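Uncharacterized rhodanese-related protein TVG0868615 (Thermoplasma volcanium GSS1, PDB 3GK5) is of unknown function but belongs to the rhodanese family, whose members typically transfer sulfur, and is represented here by its rhodanese-like domain. Local coordinates at residues A[6-11]-A[89-94]; A[43-48]-A[69-74]. All coordinates share one frame; numbering follows the deposited sequence.

Interaction 1 of 2, residues A[6-11]-A[89-94]; sequences INAADL and IQSWIE
Leu11 meets the ring of Trp92 where two short helices of the rhodanese-like domain come together. Helix 8-13 follows the edge strand 5-6 of the parallel sheet, and helix 88-94 follows strand 82-85. The buried side of the contact is mostly apolar. Leu11 CG and Trp92 CZ3 are 4.1 Å apart, and Leu11 CD2 is equally close to CZ3. The two side chains cross at about a right angle. Trp92 holds CG anti to its own backbone N (chi1 167°), and this sends the six-membered ring across to helix 8-13. The backbone O of Ala8 comes obliquely to the ring, 4.2 Å from Trp92 CZ3. Beneath them Leu11 rests on Val85 and Ala59 of the sheet. The indole is held at its far end too: NE1 donates to the O of Pro98, and the ring meets Tyr97.

The other side is looser. Ala8 CB and Ser91 OG are 4.4 Å apart, and no direct hydrogen bond joins the segments. Ser91 OG also hydrogen-bonds to Glu95 OE2. A water bridges the two segments here. It lies 3.0 Å from Ser91 OG and accepts a weak hydrogen bond from Ala8 N at 3.3 Å.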
loop_
_atom_site.group_PDB
_atom_site.type_symbol
_atom_site.label_atom_id
_atom_site.label_comp_id
_atom_site.label_asym_id
_atom_site.label_seq_id
_atom_site.Cartn_x
_atom_site.Cartn_y
_atom_site.Cartn_z
ATOM N N ILE A 6 -8.872 3.250 3.752
ATOM C CA ILE A 6 -9.007 4.413 2.872
ATOM C C ILE A 6 -9.451 4.083 1.446
ATOM O O ILE A 6 -8.893 3.215 0.784
ATOM C CB ILE A 6 -7.677 5.222 2.794
ATOM C CG1 ILE A 6 -7.809 6.365 1.794
ATOM C CG2 ILE A 6 -6.537 4.326 2.377
ATOM C CD1 ILE A 6 -6.546 7.181 1.643
ATOM N N ASN A 7 -10.460 4.811 0.989
ATOM C CA ASN A 7 -11.019 4.651 -0.343
ATOM C C ASN A 7 -9.976 5.014 -1.403
ATOM O O ASN A 7 -9.024 5.740 -1.121
ATOM C CB ASN A 7 -12.227 5.575 -0.484
ATOM C CG ASN A 7 -13.052 5.270 -1.702
ATOM O OD1 ASN A 7 -13.767 6.135 -2.213
ATOM N ND2 ASN A 7 -12.978 4.027 -2.174
ATOM N N ALA A 8 -10.161 4.519 -2.625
ATOM C CA ALA A 8 -9.234 4.817 -3.717
ATOM C C ALA A 8 -9.266 6.307 -4.041
ATOM O O ALA A 8 -8.228 6.957 -4.136
ATOM C CB ALA A 8 -9.605 4.015 -4.952
ATOM N N ALA A 9 -10.469 6.838 -4.213
ATOM C CA ALA A 9 -10.640 8.245 -4.528
ATOM C C ALA A 9 -9.978 9.096 -3.460
ATOM O O ALA A 9 -9.348 10.112 -3.765
ATOM C CB ALA A 9 -12.122 8.588 -4.636
ATOM N N ASP A 10 -10.124 8.676 -2.208
ATOM C CA ASP A 10 -9.529 9.393 -1.082
ATOM C C ASP A 10 -8.015 9.424 -1.226
ATOM O O ASP A 10 -7.397 10.490 -1.165
ATOM C CB ASP A 10 -9.896 8.706 0.237
ATOM C CG ASP A 10 -11.337 8.937 0.641
ATOM O OD1 ASP A 10 -11.884 8.084 1.379
ATOM O OD2 ASP A 10 -11.917 9.974 0.237
ATOM N N LEU A 11 -7.420 8.248 -1.408
ATOM C CA LEU A 11 -5.974 8.150 -1.559
ATOM C C LEU A 11 -5.458 9.052 -2.673
ATOM O O LEU A 11 -4.534 9.829 -2.463
ATOM C CB LEU A 11 -5.550 6.701 -1.840
ATOM C CG LEU A 11 -4.060 6.449 -2.127
ATOM C CD1 LEU A 11 -3.186 7.112 -1.076
ATOM C CD2 LEU A 11 -3.802 4.951 -2.149
ATOM N N ILE A 89 -5.132 -2.619 -5.621
ATOM C CA ILE A 89 -4.769 -1.820 -6.783
ATOM C C ILE A 89 -5.731 -2.191 -7.915
ATOM O O ILE A 89 -5.826 -1.495 -8.923
ATOM C CB ILE A 89 -3.303 -2.089 -7.196
ATOM C CG1 ILE A 89 -2.811 -1.002 -8.145
ATOM C CG2 ILE A 89 -3.189 -3.450 -7.860
ATOM C CD1 ILE A 89 -1.292 -0.980 -8.306
ATOM N N GLN A 90 -6.444 -3.301 -7.738
ATOM C CA GLN A 90 -7.420 -3.734 -8.725
ATOM C C GLN A 90 -8.482 -2.641 -8.786
ATOM O O GLN A 90 -8.785 -2.120 -9.852
ATOM C CB GLN A 90 -8.060 -5.059 -8.302
ATOM C CG GLN A 90 -9.284 -5.448 -9.125
ATOM C CD GLN A 90 -10.007 -6.674 -8.580
ATOM O OE1 GLN A 90 -10.390 -6.716 -7.409
ATOM N NE2 GLN A 90 -10.209 -7.672 -9.435
ATOM N N SER A 91 -9.026 -2.293 -7.624
ATOM C CA SER A 91 -10.050 -1.265 -7.523
ATOM C C SER A 91 -9.507 0.056 -8.044
ATOM O O SER A 91 -10.179 0.774 -8.783
ATOM C CB SER A 91 -10.481 -1.110 -6.064
ATOM O OG SER A 91 -11.311 0.026 -5.888
ATOM N N TRP A 92 -8.281 0.369 -7.653
ATOM C CA TRP A 92 -7.624 1.597 -8.079
ATOM C C TRP A 92 -7.644 1.743 -9.603
ATOM O O TRP A 92 -7.916 2.822 -10.129
ATOM C CB TRP A 92 -6.190 1.600 -7.539
ATOM C CG TRP A 92 -5.290 2.623 -8.127
ATOM C CD1 TRP A 92 -4.632 2.551 -9.322
ATOM C CD2 TRP A 92 -4.918 3.871 -7.538
ATOM N NE1 TRP A 92 -3.870 3.676 -9.513
ATOM C CE2 TRP A 92 -4.028 4.505 -8.434
ATOM C CE3 TRP A 92 -5.252 4.518 -6.340
ATOM C CZ2 TRP A 92 -3.464 5.754 -8.170
ATOM C CZ3 TRP A 92 -4.695 5.761 -6.076
ATOM C CH2 TRP A 92 -3.807 6.369 -6.993
ATOM N N ILE A 93 -7.358 0.645 -10.299
ATOM C CA ILE A 93 -7.339 0.623 -11.759
ATOM C C ILE A 93 -8.750 0.633 -12.344
ATOM O O ILE A 93 -9.022 1.336 -13.322
ATOM C CB ILE A 93 -6.573 -0.620 -12.275
ATOM C CG1 ILE A 93 -5.088 -0.475 -11.919
ATOM C CG2 ILE A 93 -6.783 -0.800 -13.785
ATOM C CD1 ILE A 93 -4.225 -1.620 -12.381
ATOM N N GLU A 94 -9.647 -0.139 -11.738
ATOM C CA GLU A 94 -11.030 -0.203 -12.206
ATOM C C GLU A 94 -11.645 1.190 -12.200
ATOM O O GLU A 94 -12.453 1.516 -13.065
ATOM C CB GLU A 94 -11.869 -1.119 -11.306
ATOM C CG GLU A 94 -11.454 -2.583 -11.302
ATOM C CD GLU A 94 -11.704 -3.272 -12.631
ATOM O OE1 GLU A 94 -11.044 -2.906 -13.631
ATOM O OE2 GLU A 94 -12.564 -4.180 -12.675
HETATM O O HOH W 1 -11.225 1.430 -3.241
#

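Interaction 2 of 2, residues A[43-48]-A[69-74]; sequences SELREK and AAAVEF
Leu45 and Arg46 reach from helix 42-48 to Ala71 and Phe74 of helix 66-76. The short segments run nearly parallel, with 14° between their directions. Their axes stay 11.3 Å apart, so side chains rather than backbones make the contact.

The inner half is apolar. Leu45 has CG anti to the backbone N (chi1 -168°), which sends one methyl branch to Ala71: CD2 lies 3.5 Å from Ala71 CB and 4.0 Å from Ala71 CA. Ala71 is small enough to let this methyl come close to its helix. Leu45 also touches Ile40, and Ala71 touches Val60 of strand 58-61, so this half continues into the sheet.

In the outer half a guanidinium comes to the edge of a ring. Phe74 likewise turns CG away from its backbone N, which stretches the ring toward helix 42-48. Arg46 bends at its second and third torsions and brings its guanidinium round to the ring. Arg46 NH2 lies near the ring plane, 3.3 Å from Phe74 CZ and 3.4 Å from Phe74 CE1. The two planes stand 76° apart, so this is neither a flat stack nor a cation-pi contact over the ring face. The first two torsions of Arg46 depart from staggered values. Arg46 and Phe74 both touch a crystal neighbour, so the pose may differ in solution.

Helix 66-76 links the parallel strands 58-61 and 82-85 in a beta-alpha-beta crossover, and its packing beside helix 42-48 belongs to the alpha/beta rhodanese fold.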
loop_
_atom_site.group_PDB
_atom_site.type_symbol
_atom_site.label_atom_id
_atom_site.label_comp_id
_atom_site.label_asym_id
_atom_site.label_seq_id
_atom_site.Cartn_x
_atom_site.Cartn_y
_atom_site.Cartn_z
ATOM N N SER A 43 6.115 -11.346 2.413
ATOM C CA SER A 43 7.029 -12.415 2.804
ATOM C C SER A 43 8.338 -11.842 3.312
ATOM O O SER A 43 9.242 -12.575 3.728
ATOM C CB SER A 43 7.300 -13.337 1.621
ATOM O OG SER A 43 6.091 -13.947 1.191
ATOM N N GLU A 44 8.428 -10.520 3.286
ATOM C CA GLU A 44 9.622 -9.843 3.744
ATOM C C GLU A 44 9.259 -8.773 4.748
ATOM O O GLU A 44 10.110 -8.326 5.509
ATOM C CB GLU A 44 10.355 -9.203 2.566
ATOM C CG GLU A 44 10.659 -10.155 1.436
ATOM C CD GLU A 44 11.410 -9.486 0.309
ATOM O OE1 GLU A 44 11.466 -10.070 -0.796
ATOM O OE2 GLU A 44 11.953 -8.380 0.520
ATOM N N LEU A 45 7.989 -8.384 4.759
ATOM C CA LEU A 45 7.519 -7.329 5.650
ATOM C C LEU A 45 7.948 -7.541 7.091
ATOM O O LEU A 45 8.365 -6.605 7.770
ATOM C CB LEU A 45 5.996 -7.206 5.573
ATOM C CG LEU A 45 5.380 -5.966 6.223
ATOM C CD1 LEU A 45 5.910 -4.709 5.526
ATOM C CD2 LEU A 45 3.850 -6.030 6.116
ATOM N N ARG A 46 7.846 -8.775 7.558
ATOM C CA ARG A 46 8.230 -9.099 8.919
ATOM C C ARG A 46 9.690 -8.748 9.204
ATOM O O ARG A 46 9.995 -8.169 10.237
ATOM C CB ARG A 46 7.963 -10.585 9.179
ATOM C CG ARG A 46 8.927 -11.237 10.145
ATOM C CD ARG A 46 8.192 -12.126 11.123
ATOM N NE ARG A 46 7.479 -11.330 12.113
ATOM C CZ ARG A 46 8.076 -10.519 12.979
ATOM N NH1 ARG A 46 9.399 -10.404 12.974
ATOM N NH2 ARG A 46 7.355 -9.823 13.847
ATOM N N GLU A 47 10.586 -9.073 8.278
ATOM C CA GLU A 47 12.006 -8.795 8.472
ATOM C C GLU A 47 12.470 -7.420 8.024
ATOM O O GLU A 47 13.509 -6.938 8.476
ATOM C CB GLU A 47 12.873 -9.833 7.747
ATOM C CG GLU A 47 12.734 -11.275 8.218
ATOM C CD GLU A 47 11.654 -12.040 7.475
ATOM O OE1 GLU A 47 11.657 -12.024 6.221
ATOM O OE2 GLU A 47 10.808 -12.670 8.145
ATOM N N LYS A 48 11.724 -6.779 7.135
ATOM C CA LYS A 48 12.162 -5.480 6.646
ATOM C C LYS A 48 11.203 -4.318 6.844
ATOM O O LYS A 48 11.217 -3.362 6.073
ATOM C CB LYS A 48 12.541 -5.613 5.170
ATOM C CG LYS A 48 13.511 -6.768 4.922
ATOM C CD LYS A 48 14.372 -6.552 3.687
ATOM C CE LYS A 48 13.547 -6.465 2.416
ATOM N NZ LYS A 48 14.427 -6.289 1.221
ATOM N N ALA A 69 -4.653 -6.036 4.293
ATOM C CA ALA A 69 -5.354 -6.063 5.574
ATOM C C ALA A 69 -4.505 -6.680 6.667
ATOM O O ALA A 69 -4.421 -6.144 7.775
ATOM C CB ALA A 69 -6.658 -6.837 5.446
ATOM N N ALA A 70 -3.874 -7.805 6.351
ATOM C CA ALA A 70 -3.034 -8.496 7.321
ATOM C C ALA A 70 -1.784 -7.691 7.680
ATOM O O ALA A 70 -1.304 -7.743 8.814
ATOM C CB ALA A 70 -2.653 -9.858 6.789
ATOM N N ALA A 71 -1.272 -6.929 6.721
ATOM C CA ALA A 71 -0.091 -6.106 6.957
ATOM C C ALA A 71 -0.435 -4.934 7.881
ATOM O O ALA A 71 0.355 -4.552 8.740
ATOM C CB ALA A 71 0.458 -5.578 5.632
ATOM N N VAL A 72 -1.614 -4.359 7.697
ATOM C CA VAL A 72 -2.014 -3.239 8.517
ATOM C C VAL A 72 -2.130 -3.599 9.990
ATOM O O VAL A 72 -1.647 -2.868 10.845
ATOM C CB VAL A 72 -3.339 -2.659 8.042
ATOM C CG1 VAL A 72 -3.778 -1.551 8.988
ATOM C CG2 VAL A 72 -3.182 -2.117 6.629
ATOM N N GLU A 73 -2.768 -4.728 10.284
ATOM C CA GLU A 73 -2.946 -5.174 11.663
ATOM C C GLU A 73 -1.593 -5.389 12.333
ATOM O O GLU A 73 -1.454 -5.233 13.541
ATOM C CB GLU A 73 -3.748 -6.481 11.690
ATOM C CG GLU A 73 -5.166 -6.359 12.244
ATOM C CD GLU A 73 -5.185 -6.150 13.750
ATOM O OE1 GLU A 73 -4.809 -5.054 14.213
ATOM O OE2 GLU A 73 -5.563 -7.088 14.480
ATOM N N PHE A 74 -0.599 -5.747 11.530
ATOM C CA PHE A 74 0.743 -5.992 12.025
ATOM C C PHE A 74 1.485 -4.689 12.316
ATOM O O PHE A 74 2.002 -4.491 13.412
ATOM C CB PHE A 74 1.512 -6.819 10.992
ATOM C CG PHE A 74 2.936 -7.112 11.378
ATOM C CD1 PHE A 74 3.228 -7.894 12.490
ATOM C CD2 PHE A 74 3.991 -6.604 10.617
ATOM C CE1 PHE A 74 4.553 -8.167 12.844
ATOM C CE2 PHE A 74 5.311 -6.868 10.958
ATOM C CZ PHE A 74 5.597 -7.652 12.076
#

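Overall arrangement
Interactions 1 and 2 lie on opposite sides of the chain's centre, with their own centres about 20 Å apart. Their nearest atoms are about 8 Å apart. Interaction 1 brings together the two ends of the domain, and both segments of interaction 2 fall between them in sequence. The sheet connects the two sites: Leu11 of interaction 1 and Ala71 of interaction 2 both rest on strand 58-61. In rhodaneses the active-site loop joins the central strand to the next helix. By analogy it probably lies here between strand 58-61 and helix 66-76. Interaction 1 borders it through backbone hydrogen bonds of Ile89 with Cys62 and Gln90 with Ala63. Interaction 2 uses the helix that follows it.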